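Local structure of T-box transcription factor TBX21 (Mus musculus, 5T1J) at residues Q29-M34 against N184-Q189; G40-P45 against F116-L121; S58-F63 against I149-D154; K142-L147 against T170-Q175. The protein directs naive T helper precursors into the Th1 lineage, activating Th1 genes and repressing Th2 and Th17 programmes, and binds DNA through the T-box domain seen here. One frame throughout, in Å; residues are numbered along the deposited sequence.

Contact 1 (Q29-M34 against N184-Q189). With nucleotides of chain F.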
# COMPACT_ATOMS: atom_id res chain seq x y z
N GLN A 29 -19.99 9.42 -19.30
CA GLN A 29 -20.34 10.36 -20.38
C GLN A 29 -20.55 11.79 -19.92
O GLN A 29 -20.25 12.73 -20.64
CB GLN A 29 -21.61 9.88 -21.06
CG GLN A 29 -21.41 8.74 -22.03
CD GLN A 29 -22.68 7.94 -22.17
OE1 GLN A 29 -23.58 8.05 -21.33
NE2 GLN A 29 -22.78 7.13 -23.24
N HIS A 30 -21.06 11.93 -18.70
CA HIS A 30 -21.40 13.21 -18.11
C HIS A 30 -20.27 13.63 -17.16
O HIS A 30 -20.52 14.33 -16.17
CB HIS A 30 -22.72 13.09 -17.34
CG HIS A 30 -23.72 12.18 -17.99
ND1 HIS A 30 -24.94 12.61 -18.47
CD2 HIS A 30 -23.67 10.85 -18.22
CE1 HIS A 30 -25.59 11.59 -18.97
NE2 HIS A 30 -24.86 10.50 -18.83
N GLN A 31 -19.05 13.15 -17.46
CA GLN A 31 -17.78 13.43 -16.75
C GLN A 31 -17.80 13.24 -15.21
O GLN A 31 -18.22 14.11 -14.45
CB GLN A 31 -17.25 14.83 -17.09
CG GLN A 31 -18.08 16.00 -16.63
CD GLN A 31 -19.15 16.40 -17.60
OE1 GLN A 31 -19.11 16.04 -18.77
NE2 GLN A 31 -20.15 17.13 -17.10
N THR A 32 -17.23 12.14 -14.75
CA THR A 32 -17.48 11.64 -13.40
C THR A 32 -16.95 12.58 -12.31
O THR A 32 -15.95 13.29 -12.54
CB THR A 32 -16.84 10.29 -13.22
OG1 THR A 32 -16.88 9.59 -14.46
CG2 THR A 32 -17.60 9.52 -12.16
N GLU A 33 -17.63 12.62 -11.16
CA GLU A 33 -17.21 13.54 -10.09
C GLU A 33 -17.22 12.82 -8.75
O GLU A 33 -18.27 12.33 -8.33
CB GLU A 33 -18.10 14.81 -10.01
CG GLU A 33 -18.13 15.66 -11.31
CD GLU A 33 -18.81 17.04 -11.15
OE1 GLU A 33 -19.12 17.41 -9.98
OE2 GLU A 33 -18.99 17.74 -12.20
N MET A 34 -16.06 12.74 -8.09
CA MET A 34 -15.96 12.17 -6.75
C MET A 34 -15.69 13.28 -5.74
O MET A 34 -14.86 14.18 -5.97
CB MET A 34 -14.89 11.09 -6.67
CG MET A 34 -15.12 9.98 -7.67
SD MET A 34 -16.61 9.02 -7.32
CE MET A 34 -16.29 7.69 -8.49
N ASN A 184 -21.59 19.91 -12.38
CA ASN A 184 -22.69 19.42 -13.19
C ASN A 184 -23.77 18.87 -12.25
O ASN A 184 -23.47 18.24 -11.26
CB ASN A 184 -22.20 18.36 -14.19
CG ASN A 184 -23.33 17.83 -15.09
OD1 ASN A 184 -24.47 17.59 -14.63
ND2 ASN A 184 -23.05 17.74 -16.39
N ALA A 185 -25.03 19.13 -12.59
CA ALA A 185 -26.16 18.77 -11.75
C ALA A 185 -26.83 17.45 -12.16
O ALA A 185 -27.71 16.97 -11.43
CB ALA A 185 -27.20 19.92 -11.76
N GLU A 186 -26.50 16.93 -13.35
CA GLU A 186 -27.00 15.61 -13.78
C GLU A 186 -26.30 14.56 -12.95
O GLU A 186 -26.90 13.53 -12.61
CB GLU A 186 -26.81 15.35 -15.28
CG GLU A 186 -25.37 15.14 -15.78
CD GLU A 186 -25.25 15.30 -17.30
OE1 GLU A 186 -26.23 14.99 -18.05
OE2 GLU A 186 -24.17 15.78 -17.75
N ILE A 187 -25.02 14.80 -12.64
CA ILE A 187 -24.26 13.82 -11.88
C ILE A 187 -24.77 13.82 -10.46
O ILE A 187 -25.18 12.77 -9.99
CB ILE A 187 -22.77 14.09 -11.94
CG1 ILE A 187 -22.19 13.22 -13.05
CG2 ILE A 187 -22.14 13.75 -10.67
CD1 ILE A 187 -20.72 13.24 -13.14
N THR A 188 -24.86 14.98 -9.82
CA THR A 188 -25.57 15.05 -8.55
C THR A 188 -26.87 14.25 -8.59
O THR A 188 -27.18 13.52 -7.66
CB THR A 188 -25.89 16.46 -8.13
OG1 THR A 188 -24.69 17.20 -8.05
CG2 THR A 188 -26.56 16.44 -6.76
N GLN A 189 -27.66 14.40 -9.64
CA GLN A 189 -28.84 13.55 -9.75
C GLN A 189 -28.49 12.04 -9.90
O GLN A 189 -29.01 11.20 -9.15
CB GLN A 189 -29.72 13.98 -10.92
CG GLN A 189 -31.21 13.69 -10.70
CD GLN A 189 -31.80 14.42 -9.49
OE1 GLN A 189 -32.13 13.80 -8.46
NE2 GLN A 189 -32.01 15.74 -9.64
P DT F 18 -27.58 18.25 -3.70
OP1 DT F 18 -28.47 18.17 -4.86
OP2 DT F 18 -26.25 18.84 -3.93
O5' DT F 18 -28.29 19.14 -2.59
C5' DT F 18 -29.19 18.57 -1.74
C4' DT F 18 -29.67 19.59 -0.76
O4' DT F 18 -29.02 19.40 0.51
C3' DT F 18 -29.38 21.02 -1.18
O3' DT F 18 -30.52 21.83 -0.98
C2' DT F 18 -28.23 21.45 -0.25
C1' DT F 18 -28.46 20.60 0.98
N1 DT F 18 -27.20 20.25 1.72
C2 DT F 18 -27.15 20.40 3.08
O2 DT F 18 -28.09 20.78 3.75
N3 DT F 18 -25.96 20.05 3.64
C4 DT F 18 -24.82 19.60 2.99
O4 DT F 18 -23.77 19.31 3.61
C5 DT F 18 -24.94 19.48 1.56
C7 DT F 18 -23.78 19.01 0.73
C6 DT F 18 -26.10 19.81 1.00
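His30 and Glu33 of this T-box DNA-binding domain reach across to the first turn of helix 185-194, where Asn184 occupies the N-cap position. The polar contacts centre on Glu186. His30 ND1 donates to Glu186 OE1 over 2.7 Å in a nearly straight His-carboxylate hydrogen bond (162°). The oxygen lies at the edge of the imidazole, close to its plane, while ND1 stands above the carboxylate plane; the two planes are 86° apart. Asn184 ND2 donates to the second oxygen, Glu186 OE2, at 2.6 Å, also from outside the carboxylate plane. With both oxygens engaged, rotation of this carboxylate is probably restricted. At the other end of the contact, Asn184 N makes a long, weak bond of 3.4 Å to Glu33 OE2. The firmer partner of that carboxylate is the backbone N of Gln183, bonded to OE1, and the Glu33 side chain also touches Tyr182, a residue essential for the interaction with RUNX1.

Apolar contact falls mainly to Ile187. Its CD1 is set against the turning backbone of the opposite segment, 3.6 Å from Thr32 CA, and reaches the aliphatic part of Glu33 at 4.0 Å from CG. The next residue of the helix approaches the DNA: Thr188 CG2 lies 3.2 Å from OP1 of DT18 of chain F.

Contact 2 (G40-P45 against F116-L121). With nucleotides of chain F.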
# COMPACT_ATOMS: atom_id res chain seq x y z
N GLY A 40 -13.13 12.34 4.95
CA GLY A 40 -13.03 11.22 4.04
C GLY A 40 -14.34 10.96 3.34
O GLY A 40 -15.43 11.29 3.84
N ARG A 41 -14.25 10.37 2.16
CA ARG A 41 -15.46 10.11 1.41
C ARG A 41 -15.22 8.91 0.52
O ARG A 41 -14.18 8.83 -0.16
CB ARG A 41 -15.86 11.32 0.57
CG ARG A 41 -17.33 11.43 0.36
CD ARG A 41 -18.04 12.07 1.57
NE ARG A 41 -19.34 12.65 1.14
CZ ARG A 41 -20.17 13.29 1.96
NH1 ARG A 41 -19.86 13.42 3.26
NH2 ARG A 41 -21.30 13.77 1.49
N ARG A 42 -16.15 7.96 0.52
CA ARG A 42 -15.93 6.79 -0.29
C ARG A 42 -16.42 7.04 -1.69
O ARG A 42 -17.40 7.72 -1.88
CB ARG A 42 -16.62 5.58 0.31
CG ARG A 42 -17.90 5.99 1.01
CD ARG A 42 -18.61 4.79 1.50
NE ARG A 42 -18.10 4.44 2.80
CZ ARG A 42 -18.52 3.39 3.49
NH1 ARG A 42 -19.47 2.63 2.98
NH2 ARG A 42 -17.99 3.14 4.69
N MET A 43 -15.70 6.50 -2.65
CA MET A 43 -16.13 6.49 -4.03
C MET A 43 -17.54 5.98 -4.32
O MET A 43 -18.07 5.07 -3.65
CB MET A 43 -15.17 5.65 -4.84
CG MET A 43 -13.86 6.34 -5.07
SD MET A 43 -12.72 5.34 -6.01
CE MET A 43 -13.86 4.80 -7.29
N PHE A 44 -18.14 6.60 -5.34
CA PHE A 44 -19.39 6.15 -5.93
C PHE A 44 -19.38 6.51 -7.39
O PHE A 44 -19.24 7.67 -7.70
CB PHE A 44 -20.58 6.79 -5.23
CG PHE A 44 -21.87 6.11 -5.52
CD1 PHE A 44 -22.53 5.44 -4.51
CD2 PHE A 44 -22.41 6.08 -6.81
CE1 PHE A 44 -23.74 4.78 -4.76
CE2 PHE A 44 -23.65 5.40 -7.07
CZ PHE A 44 -24.30 4.77 -6.05
N PRO A 45 -19.55 5.54 -8.29
CA PRO A 45 -19.80 4.14 -7.98
C PRO A 45 -18.48 3.39 -7.73
O PRO A 45 -17.74 3.08 -8.67
CB PRO A 45 -20.51 3.65 -9.25
CG PRO A 45 -20.04 4.59 -10.36
CD PRO A 45 -19.31 5.74 -9.72
N PHE A 116 -14.47 -2.49 -3.61
CA PHE A 116 -13.63 -1.53 -2.91
C PHE A 116 -14.55 -0.45 -2.35
O PHE A 116 -14.25 0.76 -2.46
CB PHE A 116 -12.55 -0.93 -3.81
CG PHE A 116 -11.54 -1.93 -4.32
CD1 PHE A 116 -10.22 -1.86 -3.91
CD2 PHE A 116 -11.90 -2.94 -5.20
CE1 PHE A 116 -9.26 -2.76 -4.36
CE2 PHE A 116 -10.93 -3.85 -5.66
CZ PHE A 116 -9.62 -3.76 -5.23
N GLY A 117 -15.69 -0.90 -1.80
CA GLY A 117 -16.76 -0.03 -1.35
C GLY A 117 -16.51 0.90 -0.17
O GLY A 117 -17.34 1.78 0.13
N LYS A 118 -15.38 0.75 0.51
CA LYS A 118 -15.11 1.65 1.64
C LYS A 118 -13.91 2.57 1.45
O LYS A 118 -13.64 3.43 2.32
CB LYS A 118 -14.96 0.85 2.93
CG LYS A 118 -15.73 -0.43 2.90
CD LYS A 118 -16.30 -0.76 4.27
CE LYS A 118 -17.68 -1.40 4.06
NZ LYS A 118 -18.55 -1.44 5.26
N LEU A 119 -13.21 2.40 0.32
CA LEU A 119 -12.09 3.23 -0.03
C LEU A 119 -12.50 4.64 0.23
O LEU A 119 -13.45 5.05 -0.38
CB LEU A 119 -11.72 3.01 -1.48
CG LEU A 119 -10.32 3.41 -1.91
CD1 LEU A 119 -9.98 2.86 -3.29
CD2 LEU A 119 -10.16 4.90 -1.85
N LYS A 120 -11.86 5.39 1.12
CA LYS A 120 -12.32 6.78 1.27
C LYS A 120 -11.35 7.72 0.55
O LYS A 120 -10.13 7.39 0.45
CB LYS A 120 -12.42 7.24 2.72
CG LYS A 120 -13.10 6.33 3.67
CD LYS A 120 -14.55 6.26 3.53
CE LYS A 120 -15.18 6.11 4.90
NZ LYS A 120 -14.91 7.35 5.71
N LEU A 121 -11.87 8.89 0.12
CA LEU A 121 -11.04 9.94 -0.51
C LEU A 121 -11.09 11.24 0.29
O LEU A 121 -12.07 11.49 1.01
CB LEU A 121 -11.46 10.17 -1.94
CG LEU A 121 -11.65 8.88 -2.76
CD1 LEU A 121 -13.00 8.97 -3.38
CD2 LEU A 121 -10.61 8.67 -3.82
P DG F 15 -18.60 6.37 6.99
OP1 DG F 15 -17.71 5.31 6.46
OP2 DG F 15 -18.05 7.63 7.54
O5' DG F 15 -19.57 6.62 5.75
C5' DG F 15 -20.20 5.51 5.16
C4' DG F 15 -21.44 5.95 4.47
O4' DG F 15 -22.36 6.44 5.45
C3' DG F 15 -21.24 7.06 3.47
O3' DG F 15 -22.00 6.78 2.31
C2' DG F 15 -21.76 8.28 4.23
C1' DG F 15 -22.87 7.65 5.03
N9 DG F 15 -23.20 8.33 6.25
C8 DG F 15 -22.42 8.42 7.36
N7 DG F 15 -22.96 9.07 8.34
C5 DG F 15 -24.18 9.48 7.83
C6 DG F 15 -25.19 10.24 8.44
O6 DG F 15 -25.20 10.71 9.59
N1 DG F 15 -26.28 10.43 7.57
C2 DG F 15 -26.35 9.94 6.28
N2 DG F 15 -27.47 10.21 5.59
N3 DG F 15 -25.39 9.23 5.70
C4 DG F 15 -24.35 9.03 6.54
P DT F 16 -21.49 7.31 0.89
OP1 DT F 16 -21.40 6.12 0.00
OP2 DT F 16 -20.29 8.16 1.07
O5' DT F 16 -22.68 8.24 0.37
C5' DT F 16 -23.38 9.07 1.28
C4' DT F 16 -24.47 9.85 0.56
O4' DT F 16 -25.48 10.23 1.52
C3' DT F 16 -23.95 11.11 -0.09
O3' DT F 16 -24.38 11.29 -1.42
C2' DT F 16 -24.46 12.22 0.80
C1' DT F 16 -25.60 11.62 1.61
N1 DT F 16 -25.47 12.04 3.02
C2 DT F 16 -26.51 12.69 3.65
O2 DT F 16 -27.60 12.86 3.14
N3 DT F 16 -26.23 13.10 4.94
C4 DT F 16 -25.02 12.94 5.64
O4 DT F 16 -24.85 13.34 6.80
C5 DT F 16 -23.98 12.28 4.90
C7 DT F 16 -22.64 12.06 5.52
C6 DT F 16 -24.24 11.88 3.65
P DG F 17 -23.63 12.40 -2.31
OP1 DG F 17 -23.37 11.94 -3.68
OP2 DG F 17 -22.49 12.87 -1.52
O5' DG F 17 -24.61 13.67 -2.24
C5' DG F 17 -25.92 13.60 -2.73
C4' DG F 17 -26.77 14.71 -2.13
O4' DG F 17 -26.74 14.68 -0.68
C3' DG F 17 -26.39 16.14 -2.55
O3' DG F 17 -27.59 16.79 -3.07
C2' DG F 17 -25.87 16.80 -1.28
C1' DG F 17 -26.52 15.98 -0.17
N9 DG F 17 -25.73 15.87 1.05
C8 DG F 17 -24.50 15.29 1.18
N7 DG F 17 -24.03 15.31 2.39
C5 DG F 17 -25.02 15.95 3.12
C6 DG F 17 -25.06 16.27 4.50
O6 DG F 17 -24.22 16.04 5.36
N1 DG F 17 -26.24 16.93 4.84
C2 DG F 17 -27.25 17.24 3.96
N2 DG F 17 -28.32 17.87 4.48
N3 DG F 17 -27.22 16.95 2.66
C4 DG F 17 -26.08 16.30 2.31
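Arg42 slots its guanidinium between the turn at Gly117-Lys118 and the DNA backbone. Lys118 CA lies over the centre of one face, C5' of DG15 of chain F over the centre of the opposite face, and Lys120 CE sits at the edge. Arg42 CG lies between the backbone N and the carbonyl carbon (chi1 33°), and a bend at chi3 (86°) turns NE out of the line of the chain. NH2 then reaches OP1 of DG15 of chain F at 2.8 Å in a weak, bent hydrogen bond. Lys120 is kinked at chi2, chi3 and chi4; its CD rests 3.9 Å from Arg42 CB, and its NZ comes to 3.5 Å from the same OP1. The phosphate probably offsets the repulsion between the two cations.

In the backbone, Arg41 and Leu121 form an antiparallel hydrogen-bonded pair in the small sheet 41-42, 120-122, 135-136 of the p53-like T-box domain. The Arg41 side chain leads to the DNA, where NH2 donates to the major-groove atom N7 of DG17 of chain F (3.3 Å, 148°) and weakly to OP2 of that nucleotide. Met43 CG packs on Leu121 CD1, while the Met43 side chain also touches Trp24 and Met34.

Contact 3 (S58-F63 against I149-D154)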
# COMPACT_ATOMS: atom_id res chain seq x y z
N SER A 58 -2.55 -21.10 -5.63
CA SER A 58 -1.67 -19.94 -5.65
C SER A 58 -2.37 -18.81 -4.90
O SER A 58 -3.56 -18.91 -4.62
CB SER A 58 -1.35 -19.54 -7.10
OG SER A 58 -1.03 -20.68 -7.88
N HIS A 59 -1.67 -17.74 -4.55
CA HIS A 59 -2.37 -16.57 -4.02
C HIS A 59 -1.70 -15.25 -4.40
O HIS A 59 -0.53 -15.22 -4.81
CB HIS A 59 -2.52 -16.66 -2.49
CG HIS A 59 -1.27 -17.06 -1.76
ND1 HIS A 59 -1.20 -18.23 -1.04
CD2 HIS A 59 -0.07 -16.45 -1.63
CE1 HIS A 59 0.00 -18.33 -0.49
NE2 HIS A 59 0.71 -17.26 -0.84
N TYR A 60 -2.45 -14.15 -4.28
CA TYR A 60 -2.11 -12.91 -5.00
C TYR A 60 -2.42 -11.59 -4.25
O TYR A 60 -3.28 -11.57 -3.36
CB TYR A 60 -2.85 -12.90 -6.33
CG TYR A 60 -2.98 -14.23 -7.09
CD1 TYR A 60 -2.16 -14.51 -8.17
CD2 TYR A 60 -3.97 -15.15 -6.78
CE1 TYR A 60 -2.29 -15.67 -8.89
CE2 TYR A 60 -4.10 -16.33 -7.49
CZ TYR A 60 -3.26 -16.58 -8.55
OH TYR A 60 -3.39 -17.75 -9.26
N ARG A 61 -1.74 -10.51 -4.62
CA ARG A 61 -1.97 -9.19 -4.02
C ARG A 61 -2.99 -8.34 -4.82
O ARG A 61 -2.86 -8.17 -6.04
CB ARG A 61 -0.67 -8.39 -3.87
CG ARG A 61 -0.48 -8.01 -2.42
CD ARG A 61 0.82 -7.26 -2.02
NE ARG A 61 1.03 -7.27 -0.55
CZ ARG A 61 0.12 -6.91 0.36
NH1 ARG A 61 -1.08 -6.48 0.01
NH2 ARG A 61 0.42 -6.95 1.65
N MET A 62 -4.01 -7.82 -4.14
CA MET A 62 -4.93 -6.91 -4.80
C MET A 62 -5.13 -5.60 -4.05
O MET A 62 -5.84 -5.50 -3.04
CB MET A 62 -6.26 -7.62 -5.03
CG MET A 62 -6.33 -8.26 -6.39
SD MET A 62 -7.66 -9.47 -6.51
CE MET A 62 -7.57 -9.92 -8.25
N PHE A 63 -4.49 -4.58 -4.61
CA PHE A 63 -4.62 -3.23 -4.14
C PHE A 63 -4.96 -2.36 -5.33
O PHE A 63 -4.68 -2.71 -6.49
CB PHE A 63 -3.33 -2.75 -3.48
CG PHE A 63 -2.18 -2.53 -4.45
CD1 PHE A 63 -1.63 -1.27 -4.63
CD2 PHE A 63 -1.62 -3.61 -5.14
CE1 PHE A 63 -0.55 -1.09 -5.51
CE2 PHE A 63 -0.54 -3.42 -6.02
CZ PHE A 63 -0.01 -2.15 -6.19
N ILE A 149 -2.41 -6.73 -9.76
CA ILE A 149 -2.39 -8.01 -9.12
C ILE A 149 -0.97 -8.55 -9.19
O ILE A 149 -0.52 -9.11 -10.19
CB ILE A 149 -3.44 -8.97 -9.74
CG1 ILE A 149 -3.28 -9.10 -11.25
CG2 ILE A 149 -4.81 -8.43 -9.49
CD1 ILE A 149 -4.16 -10.20 -11.84
N VAL A 150 -0.25 -8.29 -8.10
CA VAL A 150 1.06 -8.84 -7.87
C VAL A 150 0.83 -10.19 -7.23
O VAL A 150 0.14 -10.28 -6.22
CB VAL A 150 1.88 -7.92 -6.94
CG1 VAL A 150 3.21 -8.55 -6.58
CG2 VAL A 150 2.10 -6.57 -7.60
N GLU A 151 1.35 -11.24 -7.86
CA GLU A 151 1.34 -12.59 -7.28
C GLU A 151 2.70 -12.99 -6.67
O GLU A 151 3.74 -12.53 -7.12
CB GLU A 151 0.88 -13.61 -8.32
CG GLU A 151 0.89 -13.11 -9.75
CD GLU A 151 0.41 -14.14 -10.78
OE1 GLU A 151 0.16 -15.31 -10.43
OE2 GLU A 151 0.30 -13.79 -11.97
N VAL A 152 2.67 -13.83 -5.65
CA VAL A 152 3.87 -14.09 -4.84
C VAL A 152 4.34 -15.57 -4.83
O VAL A 152 3.59 -16.48 -4.47
CB VAL A 152 3.63 -13.61 -3.40
CG1 VAL A 152 3.51 -12.10 -3.41
CG2 VAL A 152 2.34 -14.21 -2.87
N ASN A 153 5.59 -15.78 -5.24
CA ASN A 153 6.16 -17.13 -5.44
C ASN A 153 6.94 -17.68 -4.22
O ASN A 153 6.96 -17.06 -3.15
CB ASN A 153 7.08 -17.12 -6.67
CG ASN A 153 7.39 -18.52 -7.20
OD1 ASN A 153 6.52 -19.39 -7.21
ND2 ASN A 153 8.64 -18.75 -7.57
N ASP A 154 7.58 -18.83 -4.43
CA ASP A 154 8.52 -19.47 -3.51
C ASP A 154 9.89 -19.54 -4.16
O ASP A 154 10.00 -19.82 -5.35
CB ASP A 154 8.11 -20.91 -3.16
CG ASP A 154 6.94 -21.00 -2.22
OD1 ASP A 154 7.17 -20.86 -1.00
OD2 ASP A 154 5.81 -21.22 -2.70
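Arg61 O receives two groups from the facing strand: Val150 N, in a weak hydrogen bond of 3.3 Å, and Ile149 CA, whose C-H points at the oxygen over 3.1 Å with an angle of 163° at the hydrogen. In return Arg61 N donates to Val150 O, although the modelled length of that bond is too short to be relied on. This is the antiparallel pairing of strands 59-70 and 142-151 in the large mixed sheet of the T-box domain. The pieces 59-63 and 149-151 have axes 4.4 Å apart at closest approach and directions 151° apart; 149-151 is only weakly bonded, and the pairing here is loose.

Tyr60 and Glu151 form a non-hydrogen-bonded pair whose side chains lie side by side and point the same way. Glu151 CG lies at the ring edge, in its plane, 3.7 Å from Tyr60 CD1, and the carboxylate is turned 52° from the ring; the Tyr60 hydroxyl has its own partner in the backbone N of Glu55. On the same face Met62 and Ile149 are likewise side by side, Met62 CG 3.5 Å from Ile149 CG2. The other face carries Arg61 and Val150, which meet through their CB atoms at 4.0 Å before the extended arginine chain leads away. Val152 CG2 meets the edge of the His59 imidazole, 3.5 Å from CD2.

The second subunit packs here too, its Leu96 on Arg61 and its Pro92 on Val152, and its Gln71 bonds to Asp154. On its other side strand 59-70 pairs with strand 96-105, while Trp109 of helix 106-111 donates to Tyr60 O.

Contact 4 (K142-L147 against T170-Q175)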
# COMPACT_ATOMS: atom_id res chain seq x y z
N LYS A 142 -7.95 15.67 -12.66
CA LYS A 142 -8.53 14.43 -13.16
C LYS A 142 -7.53 13.31 -13.01
O LYS A 142 -6.38 13.37 -13.49
CB LYS A 142 -9.04 14.52 -14.60
CG LYS A 142 -8.12 14.09 -15.74
CD LYS A 142 -8.89 14.24 -17.06
CE LYS A 142 -8.06 14.91 -18.16
NZ LYS A 142 -8.96 15.37 -19.30
N TYR A 143 -8.05 12.31 -12.30
CA TYR A 143 -7.40 11.10 -11.84
C TYR A 143 -7.94 9.83 -12.50
O TYR A 143 -8.90 9.86 -13.24
CB TYR A 143 -7.65 11.01 -10.36
CG TYR A 143 -6.97 12.02 -9.50
CD1 TYR A 143 -5.59 12.00 -9.35
CD2 TYR A 143 -7.69 12.97 -8.78
CE1 TYR A 143 -4.93 12.91 -8.52
CE2 TYR A 143 -7.04 13.89 -7.95
CZ TYR A 143 -5.64 13.85 -7.82
OH TYR A 143 -4.95 14.74 -7.00
N GLN A 144 -7.38 8.68 -12.16
CA GLN A 144 -7.85 7.44 -12.75
C GLN A 144 -7.51 6.23 -11.89
O GLN A 144 -6.33 5.95 -11.62
CB GLN A 144 -7.28 7.26 -14.15
CG GLN A 144 -7.39 5.85 -14.65
CD GLN A 144 -6.89 5.74 -16.06
OE1 GLN A 144 -5.86 6.31 -16.40
NE2 GLN A 144 -7.64 5.03 -16.89
N PRO A 145 -8.55 5.52 -11.43
CA PRO A 145 -8.38 4.29 -10.67
C PRO A 145 -7.69 3.27 -11.55
O PRO A 145 -7.98 3.16 -12.74
CB PRO A 145 -9.82 3.87 -10.36
CG PRO A 145 -10.57 5.15 -10.32
CD PRO A 145 -9.95 5.97 -11.43
N ARG A 146 -6.79 2.52 -10.92
CA ARG A 146 -5.96 1.55 -11.59
C ARG A 146 -5.71 0.40 -10.60
O ARG A 146 -5.29 0.68 -9.47
CB ARG A 146 -4.66 2.24 -12.01
CG ARG A 146 -3.73 1.38 -12.82
CD ARG A 146 -2.47 2.13 -13.19
NE ARG A 146 -1.75 2.56 -11.99
CZ ARG A 146 -0.55 3.14 -11.99
NH1 ARG A 146 0.10 3.34 -13.13
NH2 ARG A 146 0.01 3.50 -10.85
N LEU A 147 -5.94 -0.87 -10.97
CA LEU A 147 -5.66 -1.99 -10.03
C LEU A 147 -4.67 -3.04 -10.49
O LEU A 147 -4.72 -3.51 -11.64
CB LEU A 147 -6.95 -2.72 -9.63
CG LEU A 147 -6.94 -4.17 -9.10
CD1 LEU A 147 -8.11 -4.43 -8.19
CD2 LEU A 147 -7.03 -5.18 -10.26
N THR A 170 -5.71 -1.09 -15.76
CA THR A 170 -6.25 0.29 -15.76
C THR A 170 -7.67 0.25 -16.31
O THR A 170 -7.94 -0.58 -17.16
CB THR A 170 -5.44 1.27 -16.66
OG1 THR A 170 -5.56 0.88 -18.04
CG2 THR A 170 -3.97 1.33 -16.27
N PHE A 171 -8.56 1.14 -15.85
CA PHE A 171 -9.89 1.32 -16.48
C PHE A 171 -10.07 2.78 -16.86
O PHE A 171 -9.97 3.64 -15.99
CB PHE A 171 -11.04 0.91 -15.57
CG PHE A 171 -11.32 -0.56 -15.54
CD1 PHE A 171 -12.44 -1.05 -14.92
CD2 PHE A 171 -10.44 -1.47 -16.13
CE1 PHE A 171 -12.68 -2.41 -14.88
CE2 PHE A 171 -10.68 -2.84 -16.10
CZ PHE A 171 -11.80 -3.31 -15.48
N GLN A 172 -10.32 3.08 -18.13
CA GLN A 172 -10.38 4.49 -18.50
C GLN A 172 -11.79 5.05 -18.34
O GLN A 172 -11.95 6.24 -18.04
CB GLN A 172 -9.88 4.69 -19.94
CG GLN A 172 -9.67 6.17 -20.30
CD GLN A 172 -9.27 6.40 -21.75
OE1 GLN A 172 -9.43 5.53 -22.60
NE2 GLN A 172 -8.77 7.60 -22.04
N GLU A 173 -12.81 4.20 -18.44
CA GLU A 173 -14.19 4.60 -18.19
C GLU A 173 -14.48 4.76 -16.71
O GLU A 173 -15.62 4.57 -16.25
CB GLU A 173 -15.18 3.58 -18.75
CG GLU A 173 -14.88 2.16 -18.35
CD GLU A 173 -14.27 1.33 -19.47
OE1 GLU A 173 -13.32 1.81 -20.13
OE2 GLU A 173 -14.72 0.17 -19.64
N THR A 174 -13.42 5.07 -15.96
CA THR A 174 -13.51 5.26 -14.53
C THR A 174 -12.72 6.48 -14.13
O THR A 174 -12.40 6.61 -12.94
CB THR A 174 -12.96 4.05 -13.72
OG1 THR A 174 -11.65 3.74 -14.20
CG2 THR A 174 -13.83 2.84 -13.85
N GLN A 175 -12.33 7.33 -15.09
CA GLN A 175 -11.63 8.57 -14.72
C GLN A 175 -12.55 9.36 -13.81
O GLN A 175 -13.72 9.00 -13.68
CB GLN A 175 -11.24 9.40 -15.93
CG GLN A 175 -10.41 8.64 -16.96
CD GLN A 175 -9.63 9.57 -17.87
OE1 GLN A 175 -9.69 10.80 -17.72
NE2 GLN A 175 -8.95 9.00 -18.86
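Arg146 and Thr170 face each other as an antiparallel non-hydrogen-bonded pair, their CA atoms 4.4 Å apart. Beyond Thr170 the chain leaves strand 142-151 in a loop and returns to it at Gln175, opposite Gln144. Within the sheet of this T-box domain the loop thus joins strands 168-170 and 176-179, both antiparallel neighbours of 142-151. Gln175 N bonds back to Gln172 O at 3.2 Å within the loop, and Gln175 CA makes a C-H...O contact of 3.4 Å with Tyr143 O.

Gln144 links strand and loop. Its CG is anti to the backbone N (chi1 163°) and the chain continues extended, carrying the amide to the loop, where NE2 donates to Phe171 O over 2.9 Å. The bond is almost straight at the hydrogen (176°) and the oxygen lies in the amide plane, yet NE2 stands above the carbonyl plane of Phe171. The Pro145 ring lies against the carbonyl of Thr174, with CG 3.5 Å from Thr174 O. At the paired end the aliphatic part of Arg146 crosses Thr170 obliquely, CG 3.5 Å from CG2, and the guanidinium continues to a salt bridge with Asp65 of strand 59-70. Thr174 also touches Trp24 of helix 21-29, and the ring of Phe171 meets that of Phe49. At the far end the contact is made by the methylenes of Lys142, whose CD lies 3.6 Å from Gln175 OE1.

Contacts 1 and 2 both approach the same DNA strand, chain F, and their centres are about 16 Å apart; they touch, Met34 CE lying 3.8 Å from Pro45 CD. Contact 4 adjoins both: Thr32 OG1 of contact 1 is 3.3 Å from Gln175 O, and Phe116 CZ of contact 2 packs 3.4 Å from Leu147 CD1. Strand 142-151 then leads on to contact 3, with Phe63 O 3.7 Å from Leu147 CG. Contact 3 lies on the other side of the chain's centre from contact 1, about 35 Å between centres. Its nearest atom is about 19 Å from the DNA, and it is contact 3 that meets the second subunit.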